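Long-range contacts in TonB-dependent siderophore receptor (Pseudomonas aeruginosa 39016, PDB 5NEC), which probably takes up iron-loaded siderophores across the outer membrane, with energy supplied through TonB, as a plugged beta-barrel receptor: residues E120-E125 and Y232-D237; L194-N199 and V208-V213; P46-P51 and V487-P492; T32-R37 and S587-L592. All coordinates share one frame; numbering follows the deposited sequence.

Contact 1. Residues E120-E125 and Y232-D237; sequences EIFNLE and YHLESD
Tyr232 holds its CG anti to the backbone N, which carries the phenol off the barrel strand 232-237 and in among Glu120, Phe122 and Asn123; Phe122 meets it with CG between its own backbone N and carbonyl carbon (chi1 85°). The two rings are inclined by 29° and displaced so far that they hardly overlap, with centroids 5.8 Å apart and Phe122 CE1 lying 3.7 Å from Tyr232 CE1. Asn123 runs antiparallel to the phenol, its amide plane 26° from the ring and its ND2 3.6 Å from Tyr232 CD1. Beside this group, Leu234 CD2 packs on Glu120 CB at 4.0 Å.

Polar links are sparse. A water accepts from Asn123 N at 3.0 Å but has only weak bonds to Glu120 O and Tyr232 OH, so its bridge from loop to strand is itself weak. The Glu120 chain bends back at chi2, and its OE2 accepts from Ile121 N and Phe122 N, steadying the start of the type I turn from Ile121 to Leu124. Its carboxylate also forms salt bridges to Arg210 and Arg173. A plug loop packed through a buried aromatic and aliphatic patch against the inner wall belongs to the plugged-barrel fold of TonB-dependent receptors.

Contact 2. Residues L194-N199 and V208-V213; sequences LKHDAN and VSRWGV
His196 and Arg210 run alongside each other from adjacent strands, with the guanidinium flat on the imidazole. Their planes are 26° apart and their centres 4.0 Å. The overlap is offset: His196 CD2 sits over one face of the guanidinium, 3.5 Å from Arg210 CZ, while Arg210 NH2 lies over one face of the imidazole toward its rim. Arg210 reaches this position with CG between the backbone N and the carbonyl carbon (chi1 61°) and the chain extended from there to NE. The stack leaves the guanidinium's N-H groups able to bond at its rim, where NE pairs with Glu120. The sheet face bearing Leu194, His196 and Arg210 is thus turned to the plug, and Leu194 touches Glu120 and Phe122 there. Val208 CG2 comes to the edge of the imidazole, in its plane, 3.9 Å from His196 CD2, and also packs against Ala198 CB.

On the other face, which carries Lys195, Asp197, Ser209 and Trp211, Ser209 OG donates to Asp197 OD2 at 2.7 Å, meeting it from above the carboxylate plane.

Both rows of side chains rest on a regular backbone ladder. Leu194 with Gly212, His196 with Arg210 and Ala198 with Val208 are hydrogen-bonded pairs, each joined by two bonds; His196 N to Arg210 O is 2.8 Å. The non-hydrogen-bonded pairs alternate with them. Gly212 presents only backbone beside Leu194 CB. This is the regular antiparallel pairing of a beta hairpin, strands 187-200 and 206-219, in the wall of a transmembrane beta-barrel.

Contact 3. Residues P46-P51 and V487-P492; sequences PLLDTP and VWKPVP
A type I turn from Leu47 to Thr50, closed by Thr50 N to Leu47 O, sets Asp49 and then Pro51 against Lys489 and Val487, where a turn of the plug meets the end of a barrel strand. Residues 487-492 leave strand 471-488 after Trp488 and run into a proline-rich turn. The nearest alpha carbons, those of Pro51 and Val487, are 6.4 Å apart.

The main link is a salt bridge, Lys489 NZ to Asp49 OD1 at 2.8 Å. The two side chains cross at about a right angle, and the ammonium meets the oxygen from above the carboxylate plane, 46° out of it. Bends at chi3 (67°) and chi4 curl the lysine so that NZ also donates to Pro492 O at 2.9 Å; Gly494 O accepts from it as well. The N-terminal plug of a TonB-dependent receptor is thereby pinned to a hairpin turn of the barrel wall.

Leu48 CD2 lies 3.8 Å from both Lys489 NZ and Pro492 O, placing a methyl group alongside the charged one. Toward the strand, Val487 CG2 touches Pro51 CB at 3.8 Å and Asp49 O at 3.7 Å. From strand 534-545, one strand further on past 494-503, Lys542 donates to Leu47 O and Thr50 O, gripping the same turn.

Contact 4. Residues T32-R37 and S587-L592; sequences TYNVDR and SASGKL
Ser589 and Asn34 are joined by the one hydrogen bond between the two segments, from Ser589 OG to Asn34 OD1 at 2.6 Å. The donor lies in the plane of the amide carbonyl, on a lone pair, with a C=O...donor angle of 138°. Asn34 has CG anti to its backbone N (chi1 -175°), which extends the amide toward the barrel strand. Ser589 OG stands between its own backbone N and carbonyl carbon, turned to meet it.

A second hydrogen bond stays within the loop: Thr32 OG1 donates to Asn34 O at 2.7 Å, a bond that ties the backbone of Asn34 back to Thr32.

Van der Waals contacts fill in around these bonds. Asn34 CB rests 3.5 Å from Ser589 O and 4.2 Å from Gly590 CA, while Tyr33 CB lies 4.1 Å from Gly590 N. Tyr33 O also lies 3.9 Å from Ser589 CB. Gly590 has backbone angles (phi 125°) at which a CB would collide with the carbonyl O of Ser589, and its lack of a side chain lets Asn34 CB come this near as the chain turns its corner.

The ring of Tyr33 turns from Gly590 toward other partners. Its hydroxyl hydrogen-bonds to Asp64 and Trp644, and the ring makes a cation-pi contact with Lys597, so the loop is tied both to plug helix 59-64 and to further barrel strands. The chemistry implies an attachment between neutral polar groups, made directional by a single short hydrogen bond, with close backbone packing at the glycine.

In the fold
All four contacts involve the barrel wall, but only contacts 1, 3 and 4 bring the N-terminal part of the chain against it, largely through side chains; contact 2 joins two strands of the wall itself and is held mainly by its backbone ladder. Contact 1 is buried and mostly apolar, whereas the others are partly buried. Contacts 1 and 2 touch, their centres about 9 Å apart, and are joined through one salt bridge. Contacts 3 and 4 form a second cluster, centres about 16 Å apart, linked by a probable backbone hydrogen bond, Leu47 N to Asp36 O. There an ion pair holds 46-51, a neutral serine-asparagine bond 32-37. Contacts 2 and 3 lie on opposite sides of the chain's centre.

Contact 1. Residues E120-E125 and Y232-D237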
loop_
_atom_site.group_PDB
_atom_site.type_symbol
_atom_site.label_atom_id
_atom_site.label_comp_id
_atom_site.label_asym_id
_atom_site.label_seq_id
_atom_site.Cartn_x
_atom_site.Cartn_y
_atom_site.Cartn_z
ATOM N N GLU A 120 1.512 -6.118 -5.860
ATOM C CA GLU A 120 1.015 -7.469 -5.746
ATOM C C GLU A 120 1.668 -8.000 -4.454
ATOM O O GLU A 120 2.480 -7.293 -3.873
ATOM C CB GLU A 120 1.348 -8.161 -7.080
ATOM C CG GLU A 120 1.438 -9.647 -7.121
ATOM C CD GLU A 120 0.159 -10.391 -6.813
ATOM O OE1 GLU A 120 -0.786 -10.407 -7.625
ATOM O OE2 GLU A 120 0.162 -11.043 -5.751
ATOM N N ILE A 121 1.240 -9.153 -3.933
ATOM C CA ILE A 121 1.819 -9.704 -2.692
ATOM C C ILE A 121 2.540 -11.055 -2.838
ATOM O O ILE A 121 3.123 -11.504 -1.860
ATOM C CB ILE A 121 0.781 -9.783 -1.518
ATOM C CG1 ILE A 121 -0.485 -10.581 -1.882
ATOM C CG2 ILE A 121 0.377 -8.394 -1.075
ATOM C CD1 ILE A 121 -0.289 -12.077 -2.018
ATOM N N PHE A 122 2.515 -11.691 -4.023
ATOM C CA PHE A 122 3.098 -13.045 -4.207
ATOM C C PHE A 122 4.561 -13.147 -3.766
ATOM O O PHE A 122 4.955 -14.183 -3.249
ATOM C CB PHE A 122 2.942 -13.594 -5.651
ATOM C CG PHE A 122 4.026 -13.140 -6.626
ATOM C CD1 PHE A 122 4.025 -11.843 -7.146
ATOM C CD2 PHE A 122 5.024 -14.007 -7.039
ATOM C CE1 PHE A 122 5.001 -11.416 -8.036
ATOM C CE2 PHE A 122 6.014 -13.583 -7.928
ATOM C CZ PHE A 122 5.999 -12.290 -8.438
ATOM N N ASN A 123 5.343 -12.076 -3.926
ATOM C CA ASN A 123 6.754 -12.076 -3.524
ATOM C C ASN A 123 7.033 -11.522 -2.117
ATOM O O ASN A 123 8.192 -11.300 -1.776
ATOM C CB ASN A 123 7.579 -11.305 -4.557
ATOM C CG ASN A 123 9.060 -11.671 -4.520
ATOM O OD1 ASN A 123 9.431 -12.854 -4.425
ATOM N ND2 ASN A 123 9.915 -10.651 -4.581
ATOM N N LEU A 124 6.005 -11.330 -1.286
ATOM C CA LEU A 124 6.202 -10.723 0.043
ATOM C C LEU A 124 6.105 -11.714 1.205
ATOM O O LEU A 124 5.297 -12.634 1.195
ATOM C CB LEU A 124 5.205 -9.584 0.268
ATOM C CG LEU A 124 5.215 -8.444 -0.759
ATOM C CD1 LEU A 124 4.232 -7.367 -0.349
ATOM C CD2 LEU A 124 6.609 -7.861 -0.944
ATOM N N GLU A 125 6.945 -11.490 2.205
ATOM C CA GLU A 125 6.952 -12.243 3.456
ATOM C C GLU A 125 5.977 -11.597 4.432
ATOM O O GLU A 125 5.176 -12.284 5.072
ATOM C CB GLU A 125 8.370 -12.234 4.048
ATOM C CG GLU A 125 8.620 -13.224 5.174
ATOM C CD GLU A 125 8.639 -14.680 4.725
ATOM O OE1 GLU A 125 9.026 -14.986 3.562
ATOM O OE2 GLU A 125 8.280 -15.530 5.570
ATOM N N TYR A 232 12.969 -8.778 -9.707
ATOM C CA TYR A 232 11.517 -8.768 -9.597
ATOM C C TYR A 232 10.894 -8.236 -10.905
ATOM O O TYR A 232 11.233 -7.162 -11.387
ATOM C CB TYR A 232 11.078 -7.900 -8.409
ATOM C CG TYR A 232 9.577 -7.858 -8.223
ATOM C CD1 TYR A 232 8.917 -8.880 -7.570
ATOM C CD2 TYR A 232 8.812 -6.794 -8.719
ATOM C CE1 TYR A 232 7.544 -8.851 -7.389
ATOM C CE2 TYR A 232 7.435 -6.760 -8.552
ATOM C CZ TYR A 232 6.808 -7.787 -7.879
ATOM O OH TYR A 232 5.445 -7.791 -7.694
ATOM N N HIS A 233 9.968 -8.993 -11.466
ATOM C CA HIS A 233 9.327 -8.625 -12.700
ATOM C C HIS A 233 7.828 -8.857 -12.593
ATOM O O HIS A 233 7.422 -9.969 -12.271
ATOM C CB HIS A 233 9.879 -9.445 -13.851
ATOM C CG HIS A 233 9.299 -9.068 -15.174
ATOM N ND1 HIS A 233 9.753 -7.988 -15.895
ATOM C CD2 HIS A 233 8.270 -9.587 -15.884
ATOM C CE1 HIS A 233 9.039 -7.858 -16.997
ATOM N NE2 HIS A 233 8.132 -8.815 -17.014
ATOM N N LEU A 234 7.028 -7.816 -12.859
ATOM C CA LEU A 234 5.574 -7.934 -12.952
ATOM C C LEU A 234 5.054 -7.145 -14.148
ATOM O O LEU A 234 5.429 -5.991 -14.359
ATOM C CB LEU A 234 4.902 -7.423 -11.670
ATOM C CG LEU A 234 3.391 -7.731 -11.562
ATOM C CD1 LEU A 234 3.155 -9.168 -11.122
ATOM C CD2 LEU A 234 2.721 -6.783 -10.595
ATOM N N GLU A 235 4.163 -7.775 -14.902
ATOM C CA GLU A 235 3.550 -7.202 -16.088
ATOM C C GLU A 235 2.047 -7.324 -15.929
ATOM O O GLU A 235 1.569 -8.374 -15.510
ATOM C CB GLU A 235 3.993 -8.000 -17.303
ATOM C CG GLU A 235 3.814 -7.294 -18.644
ATOM C CD GLU A 235 4.905 -7.694 -19.604
ATOM O OE1 GLU A 235 6.096 -7.485 -19.226
ATOM O OE2 GLU A 235 4.595 -8.218 -20.699
ATOM N N SER A 236 1.298 -6.269 -16.230
ATOM C CA SER A 236 -0.150 -6.340 -16.115
ATOM C C SER A 236 -0.876 -5.649 -17.238
ATOM O O SER A 236 -0.343 -4.771 -17.875
ATOM C CB SER A 236 -0.620 -5.842 -14.752
ATOM O OG SER A 236 -0.385 -4.485 -14.594
ATOM N N ASP A 237 -2.101 -6.093 -17.482
ATOM C CA ASP A 237 -2.897 -5.660 -18.627
ATOM C C ASP A 237 -4.363 -5.797 -18.226
ATOM O O ASP A 237 -4.929 -6.876 -18.277
ATOM C CB ASP A 237 -2.565 -6.509 -19.862
ATOM C CG ASP A 237 -3.354 -6.091 -21.098
ATOM O OD1 ASP A 237 -3.590 -4.892 -21.312
ATOM O OD2 ASP A 237 -3.751 -6.970 -21.878
HETATM O O HOH W 1 4.736 -9.194 -4.685
#

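Contact 2. Residues L194-N199 and V208-V213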
loop_
_atom_site.group_PDB
_atom_site.type_symbol
_atom_site.label_atom_id
_atom_site.label_comp_id
_atom_site.label_asym_id
_atom_site.label_seq_id
_atom_site.Cartn_x
_atom_site.Cartn_y
_atom_site.Cartn_z
ATOM N N LEU A 194 4.065 -16.208 -10.758
ATOM C CA LEU A 194 2.658 -15.801 -10.609
ATOM C C LEU A 194 1.953 -15.683 -11.954
ATOM O O LEU A 194 2.486 -15.115 -12.879
ATOM C CB LEU A 194 2.554 -14.450 -9.882
ATOM C CG LEU A 194 1.183 -13.755 -9.915
ATOM C CD1 LEU A 194 0.169 -14.522 -9.084
ATOM C CD2 LEU A 194 1.266 -12.324 -9.429
ATOM N N LYS A 195 0.730 -16.196 -12.032
ATOM C CA LYS A 195 -0.190 -15.898 -13.133
ATOM C C LYS A 195 -1.558 -15.639 -12.507
ATOM O O LYS A 195 -2.057 -16.488 -11.759
ATOM C CB LYS A 195 -0.241 -17.072 -14.104
ATOM C CG LYS A 195 -1.082 -16.857 -15.357
ATOM C CD LYS A 195 -1.051 -18.118 -16.224
ATOM C CE LYS A 195 -2.039 -18.079 -17.373
ATOM N NZ LYS A 195 -1.781 -16.903 -18.244
ATOM N N HIS A 196 -2.137 -14.463 -12.781
ATOM C CA HIS A 196 -3.406 -14.040 -12.175
ATOM C C HIS A 196 -4.335 -13.388 -13.211
ATOM O O HIS A 196 -3.959 -12.433 -13.878
ATOM C CB HIS A 196 -3.131 -13.072 -11.017
ATOM C CG HIS A 196 -4.363 -12.630 -10.285
ATOM N ND1 HIS A 196 -4.861 -13.306 -9.194
ATOM C CD2 HIS A 196 -5.201 -11.586 -10.489
ATOM C CE1 HIS A 196 -5.947 -12.699 -8.753
ATOM N NE2 HIS A 196 -6.182 -11.658 -9.529
ATOM N N ASP A 197 -5.530 -13.946 -13.342
ATOM C CA ASP A 197 -6.601 -13.401 -14.161
ATOM C C ASP A 197 -7.887 -13.458 -13.338
ATOM O O ASP A 197 -8.110 -14.394 -12.577
ATOM C CB ASP A 197 -6.763 -14.198 -15.461
ATOM C CG ASP A 197 -5.549 -14.111 -16.339
ATOM O OD1 ASP A 197 -4.593 -14.874 -16.128
ATOM O OD2 ASP A 197 -5.521 -13.261 -17.248
ATOM N N ALA A 198 -8.719 -12.439 -13.491
ATOM C CA ALA A 198 -9.967 -12.344 -12.743
ATOM C C ALA A 198 -10.824 -11.254 -13.338
ATOM O O ALA A 198 -10.303 -10.301 -13.930
ATOM C CB ALA A 198 -9.681 -12.023 -11.280
ATOM N N ASN A 199 -12.135 -11.416 -13.196
ATOM C CA ASN A 199 -13.086 -10.298 -13.318
ATOM C C ASN A 199 -13.253 -9.668 -11.925
ATOM O O ASN A 199 -12.522 -10.034 -10.992
ATOM C CB ASN A 199 -14.422 -10.799 -13.873
ATOM C CG ASN A 199 -14.282 -11.395 -15.248
ATOM O OD1 ASN A 199 -13.408 -11.019 -16.007
ATOM N ND2 ASN A 199 -15.140 -12.324 -15.572
ATOM N N VAL A 208 -8.703 -7.920 -14.665
ATOM C CA VAL A 208 -7.287 -7.813 -14.379
ATOM C C VAL A 208 -6.594 -9.038 -14.920
ATOM O O VAL A 208 -7.166 -10.136 -14.974
ATOM C CB VAL A 208 -6.994 -7.630 -12.872
ATOM C CG1 VAL A 208 -7.623 -6.332 -12.360
ATOM C CG2 VAL A 208 -7.457 -8.834 -12.039
ATOM N N SER A 209 -5.364 -8.819 -15.336
ATOM C CA SER A 209 -4.527 -9.851 -15.881
ATOM C C SER A 209 -3.077 -9.484 -15.567
ATOM O O SER A 209 -2.628 -8.386 -15.870
ATOM C CB SER A 209 -4.751 -9.948 -17.376
ATOM O OG SER A 209 -4.071 -11.059 -17.881
ATOM N N ARG A 210 -2.354 -10.381 -14.925
ATOM C CA ARG A 210 -0.951 -10.121 -14.633
ATOM C C ARG A 210 -0.161 -11.392 -14.399
ATOM O O ARG A 210 -0.710 -12.454 -14.112
ATOM C CB ARG A 210 -0.803 -9.185 -13.425
ATOM C CG ARG A 210 -1.388 -9.713 -12.125
ATOM C CD ARG A 210 -1.327 -8.659 -11.014
ATOM N NE ARG A 210 -1.932 -9.120 -9.766
ATOM C CZ ARG A 210 -3.207 -8.932 -9.388
ATOM N NH1 ARG A 210 -4.077 -8.280 -10.168
ATOM N NH2 ARG A 210 -3.624 -9.412 -8.205
ATOM N N TRP A 211 1.147 -11.261 -14.534
ATOM C CA TRP A 211 2.038 -12.352 -14.255
ATOM C C TRP A 211 3.360 -11.798 -13.767
ATOM O O TRP A 211 3.715 -10.659 -14.055
ATOM C CB TRP A 211 2.197 -13.258 -15.486
ATOM C CG TRP A 211 2.748 -12.553 -16.651
ATOM C CD1 TRP A 211 2.048 -11.882 -17.610
ATOM C CD2 TRP A 211 4.132 -12.417 -16.985
ATOM N NE1 TRP A 211 2.917 -11.334 -18.530
ATOM C CE2 TRP A 211 4.203 -11.649 -18.170
ATOM C CE3 TRP A 211 5.322 -12.877 -16.399
ATOM C CZ2 TRP A 211 5.421 -11.334 -18.795
ATOM C CZ3 TRP A 211 6.534 -12.565 -17.012
ATOM C CH2 TRP A 211 6.575 -11.788 -18.196
ATOM N N GLY A 212 4.067 -12.622 -13.012
ATOM C CA GLY A 212 5.288 -12.217 -12.376
ATOM C C GLY A 212 6.299 -13.335 -12.239
ATOM O O GLY A 212 5.953 -14.523 -12.159
ATOM N N VAL A 213 7.561 -12.916 -12.204
ATOM C CA VAL A 213 8.701 -13.803 -12.029
ATOM C C VAL A 213 9.685 -13.099 -11.102
ATOM O O VAL A 213 10.040 -11.958 -11.338
ATOM C CB VAL A 213 9.363 -14.175 -13.369
ATOM C CG1 VAL A 213 9.781 -12.960 -14.145
ATOM C CG2 VAL A 213 10.567 -15.086 -13.151
#

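Contact 3. Residues P46-P51 and V487-P492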
loop_
_atom_site.group_PDB
_atom_site.type_symbol
_atom_site.label_atom_id
_atom_site.label_comp_id
_atom_site.label_asym_id
_atom_site.label_seq_id
_atom_site.Cartn_x
_atom_site.Cartn_y
_atom_site.Cartn_z
ATOM N N PRO A 46 13.430 -4.793 19.729
ATOM C CA PRO A 46 12.143 -5.455 19.390
ATOM C C PRO A 46 10.940 -4.491 19.391
ATOM O O PRO A 46 11.036 -3.388 19.938
ATOM C CB PRO A 46 11.977 -6.528 20.486
ATOM C CG PRO A 46 12.893 -6.116 21.594
ATOM C CD PRO A 46 14.017 -5.326 20.975
ATOM N N LEU A 47 9.826 -4.915 18.796
ATOM C CA LEU A 47 8.662 -4.028 18.601
ATOM C C LEU A 47 7.945 -3.663 19.903
ATOM O O LEU A 47 7.503 -2.522 20.055
ATOM C CB LEU A 47 7.670 -4.596 17.571
ATOM C CG LEU A 47 8.183 -4.742 16.124
ATOM C CD1 LEU A 47 7.061 -5.214 15.201
ATOM C CD2 LEU A 47 8.816 -3.456 15.575
ATOM N N LEU A 48 7.861 -4.595 20.850
ATOM C CA LEU A 48 7.373 -4.275 22.218
ATOM C C LEU A 48 8.103 -3.049 22.817
ATOM O O LEU A 48 7.466 -2.167 23.413
ATOM C CB LEU A 48 7.519 -5.483 23.165
ATOM C CG LEU A 48 6.841 -5.374 24.555
ATOM C CD1 LEU A 48 5.336 -5.624 24.470
ATOM C CD2 LEU A 48 7.446 -6.316 25.584
ATOM N N ASP A 49 9.424 -2.990 22.630
ATOM C CA ASP A 49 10.262 -1.932 23.216
ATOM C C ASP A 49 10.633 -0.807 22.241
ATOM O O ASP A 49 11.544 -0.033 22.514
ATOM C CB ASP A 49 11.559 -2.550 23.775
ATOM C CG ASP A 49 11.309 -3.774 24.689
ATOM O OD1 ASP A 49 10.141 -4.049 25.115
ATOM O OD2 ASP A 49 12.318 -4.456 24.989
ATOM N N THR A 50 9.968 -0.739 21.090
ATOM C CA THR A 50 10.188 0.339 20.121
ATOM C C THR A 50 9.133 1.439 20.411
ATOM O O THR A 50 7.931 1.151 20.497
ATOM C CB THR A 50 10.165 -0.196 18.658
ATOM O OG1 THR A 50 11.342 -0.990 18.439
ATOM C CG2 THR A 50 10.131 0.930 17.625
ATOM N N PRO A 51 9.580 2.701 20.582
ATOM C CA PRO A 51 8.689 3.799 20.984
ATOM C C PRO A 51 7.896 4.450 19.836
ATOM O O PRO A 51 7.884 5.669 19.705
ATOM C CB PRO A 51 9.670 4.795 21.609
ATOM C CG PRO A 51 10.929 4.603 20.806
ATOM C CD PRO A 51 10.991 3.143 20.528
ATOM N N VAL A 487 11.466 4.936 26.709
ATOM C CA VAL A 487 10.713 3.726 27.042
ATOM C C VAL A 487 10.940 3.359 28.513
ATOM O O VAL A 487 12.076 3.255 28.947
ATOM C CB VAL A 487 11.134 2.552 26.149
ATOM C CG1 VAL A 487 10.279 1.313 26.407
ATOM C CG2 VAL A 487 11.036 2.966 24.702
ATOM N N TRP A 488 9.851 3.183 29.260
ATOM C CA TRP A 488 9.879 2.690 30.633
ATOM C C TRP A 488 9.263 1.295 30.624
ATOM O O TRP A 488 8.160 1.117 30.121
ATOM C CB TRP A 488 9.091 3.618 31.581
ATOM C CG TRP A 488 9.062 3.146 33.033
ATOM C CD1 TRP A 488 10.117 2.690 33.768
ATOM C CD2 TRP A 488 7.920 3.088 33.901
ATOM N NE1 TRP A 488 9.706 2.346 35.027
ATOM C CE2 TRP A 488 8.365 2.583 35.139
ATOM C CE3 TRP A 488 6.569 3.419 33.751
ATOM C CZ2 TRP A 488 7.511 2.404 36.223
ATOM C CZ3 TRP A 488 5.716 3.235 34.822
ATOM C CH2 TRP A 488 6.191 2.732 36.046
ATOM N N LYS A 489 9.982 0.318 31.169
ATOM C CA LYS A 489 9.503 -1.056 31.301
ATOM C C LYS A 489 9.318 -1.397 32.787
ATOM O O LYS A 489 10.276 -1.782 33.462
ATOM C CB LYS A 489 10.477 -2.012 30.623
ATOM C CG LYS A 489 10.662 -1.730 29.135
ATOM C CD LYS A 489 11.658 -2.681 28.489
ATOM C CE LYS A 489 11.176 -4.131 28.445
ATOM N NZ LYS A 489 9.811 -4.293 27.849
ATOM N N PRO A 490 8.083 -1.230 33.313
ATOM C CA PRO A 490 7.871 -1.566 34.723
ATOM C C PRO A 490 8.204 -3.030 34.988
ATOM O O PRO A 490 8.900 -3.320 35.951
ATOM C CB PRO A 490 6.373 -1.286 34.945
ATOM C CG PRO A 490 5.946 -0.451 33.800
ATOM C CD PRO A 490 6.822 -0.843 32.654
ATOM N N VAL A 491 7.733 -3.916 34.112
ATOM C CA VAL A 491 8.080 -5.342 34.125
ATOM C C VAL A 491 8.538 -5.720 32.709
ATOM O O VAL A 491 8.214 -5.006 31.770
ATOM C CB VAL A 491 6.874 -6.201 34.577
ATOM C CG1 VAL A 491 6.574 -5.955 36.049
ATOM C CG2 VAL A 491 5.628 -5.906 33.747
ATOM N N PRO A 492 9.286 -6.832 32.537
ATOM C CA PRO A 492 9.887 -7.186 31.221
ATOM C C PRO A 492 8.937 -7.257 30.005
ATOM O O PRO A 492 9.330 -6.940 28.877
ATOM C CB PRO A 492 10.484 -8.578 31.471
ATOM C CG PRO A 492 10.725 -8.640 32.933
ATOM C CD PRO A 492 9.656 -7.813 33.577
#

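Contact 4. Residues T32-R37 and S587-L592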
loop_
_atom_site.group_PDB
_atom_site.type_symbol
_atom_site.label_atom_id
_atom_site.label_comp_id
_atom_site.label_asym_id
_atom_site.label_seq_id
_atom_site.Cartn_x
_atom_site.Cartn_y
_atom_site.Cartn_z
ATOM N N THR A 32 2.429 -17.641 12.828
ATOM C CA THR A 32 2.145 -16.601 13.809
ATOM C C THR A 32 1.352 -15.413 13.213
ATOM O O THR A 32 1.558 -15.016 12.053
ATOM C CB THR A 32 3.451 -16.097 14.473
ATOM O OG1 THR A 32 3.134 -15.311 15.630
ATOM C CG2 THR A 32 4.319 -15.268 13.499
ATOM N N TYR A 33 0.441 -14.885 14.024
ATOM C CA TYR A 33 -0.252 -13.624 13.765
ATOM C C TYR A 33 0.439 -12.431 14.422
ATOM O O TYR A 33 0.022 -11.296 14.210
ATOM C CB TYR A 33 -1.706 -13.704 14.254
ATOM C CG TYR A 33 -2.703 -14.301 13.283
ATOM C CD1 TYR A 33 -2.310 -15.068 12.178
ATOM C CD2 TYR A 33 -4.072 -14.117 13.498
ATOM C CE1 TYR A 33 -3.253 -15.605 11.317
ATOM C CE2 TYR A 33 -5.014 -14.666 12.652
ATOM C CZ TYR A 33 -4.601 -15.406 11.569
ATOM O OH TYR A 33 -5.545 -15.930 10.736
ATOM N N ASN A 34 1.483 -12.685 15.209
ATOM C CA ASN A 34 2.299 -11.624 15.803
ATOM C C ASN A 34 3.757 -11.783 15.399
ATOM O O ASN A 34 4.317 -12.864 15.529
ATOM C CB ASN A 34 2.205 -11.638 17.325
ATOM C CG ASN A 34 2.949 -10.469 17.958
ATOM O OD1 ASN A 34 2.417 -9.369 18.041
ATOM N ND2 ASN A 34 4.200 -10.693 18.370
ATOM N N VAL A 35 4.357 -10.692 14.933
ATOM C CA VAL A 35 5.767 -10.640 14.583
ATOM C C VAL A 35 6.393 -9.634 15.547
ATOM O O VAL A 35 5.953 -8.483 15.635
ATOM C CB VAL A 35 5.942 -10.247 13.096
ATOM C CG1 VAL A 35 7.361 -9.777 12.782
ATOM C CG2 VAL A 35 5.567 -11.425 12.207
ATOM N N ASP A 36 7.414 -10.079 16.272
ATOM C CA ASP A 36 7.954 -9.314 17.414
ATOM C C ASP A 36 9.147 -8.406 17.067
ATOM O O ASP A 36 9.592 -7.614 17.907
ATOM C CB ASP A 36 8.281 -10.252 18.604
ATOM C CG ASP A 36 9.341 -11.329 18.273
ATOM O OD1 ASP A 36 10.258 -11.087 17.451
ATOM O OD2 ASP A 36 9.258 -12.434 18.864
ATOM N N ARG A 37 9.642 -8.524 15.835
ATOM C CA ARG A 37 10.807 -7.778 15.380
ATOM C C ARG A 37 10.608 -7.362 13.915
ATOM O O ARG A 37 9.925 -8.049 13.152
ATOM C CB ARG A 37 12.068 -8.630 15.550
ATOM C CG ARG A 37 13.360 -7.841 15.353
ATOM C CD ARG A 37 14.606 -8.640 15.707
ATOM N NE ARG A 37 15.175 -8.296 17.016
ATOM C CZ ARG A 37 15.848 -7.174 17.304
ATOM N NH1 ARG A 37 16.055 -6.221 16.396
ATOM N NH2 ARG A 37 16.333 -6.995 18.529
ATOM N N SER A 587 -4.286 -1.919 19.262
ATOM C CA SER A 587 -4.006 -3.175 18.530
ATOM C C SER A 587 -4.008 -4.409 19.421
ATOM O O SER A 587 -3.668 -4.349 20.597
ATOM C CB SER A 587 -2.637 -3.143 17.845
ATOM O OG SER A 587 -2.360 -1.877 17.298
ATOM N N ALA A 588 -4.355 -5.535 18.816
ATOM C CA ALA A 588 -4.249 -6.843 19.431
ATOM C C ALA A 588 -3.775 -7.811 18.345
ATOM O O ALA A 588 -4.368 -7.861 17.268
ATOM C CB ALA A 588 -5.597 -7.273 19.999
ATOM N N SER A 589 -2.727 -8.581 18.638
ATOM C CA SER A 589 -2.094 -9.450 17.654
ATOM C C SER A 589 -1.527 -10.717 18.301
ATOM O O SER A 589 -0.645 -10.617 19.146
ATOM C CB SER A 589 -1.008 -8.669 16.891
ATOM O OG SER A 589 0.110 -8.333 17.691
ATOM N N GLY A 590 -2.041 -11.886 17.898
ATOM C CA GLY A 590 -1.546 -13.193 18.354
ATOM C C GLY A 590 -2.609 -14.111 18.967
ATOM O O GLY A 590 -3.784 -14.027 18.624
ATOM N N LYS A 591 -2.187 -14.992 19.875
ATOM C CA LYS A 591 -3.060 -16.030 20.464
ATOM C C LYS A 591 -3.814 -15.557 21.705
ATOM O O LYS A 591 -3.221 -15.017 22.634
ATOM C CB LYS A 591 -2.262 -17.300 20.797
ATOM C CG LYS A 591 -1.951 -18.106 19.544
ATOM C CD LYS A 591 -1.046 -19.290 19.758
ATOM C CE LYS A 591 -0.616 -19.824 18.401
ATOM N NZ LYS A 591 0.232 -21.042 18.507
ATOM N N LEU A 592 -5.129 -15.767 21.707
ATOM C CA LEU A 592 -5.955 -15.513 22.884
ATOM C C LEU A 592 -5.986 -16.775 23.759
ATOM O O LEU A 592 -5.797 -16.702 24.972
ATOM C CB LEU A 592 -7.363 -15.097 22.462
ATOM C CG LEU A 592 -7.444 -13.804 21.642
ATOM C CD1 LEU A 592 -8.835 -13.643 21.049
ATOM C CD2 LEU A 592 -7.076 -12.592 22.484
#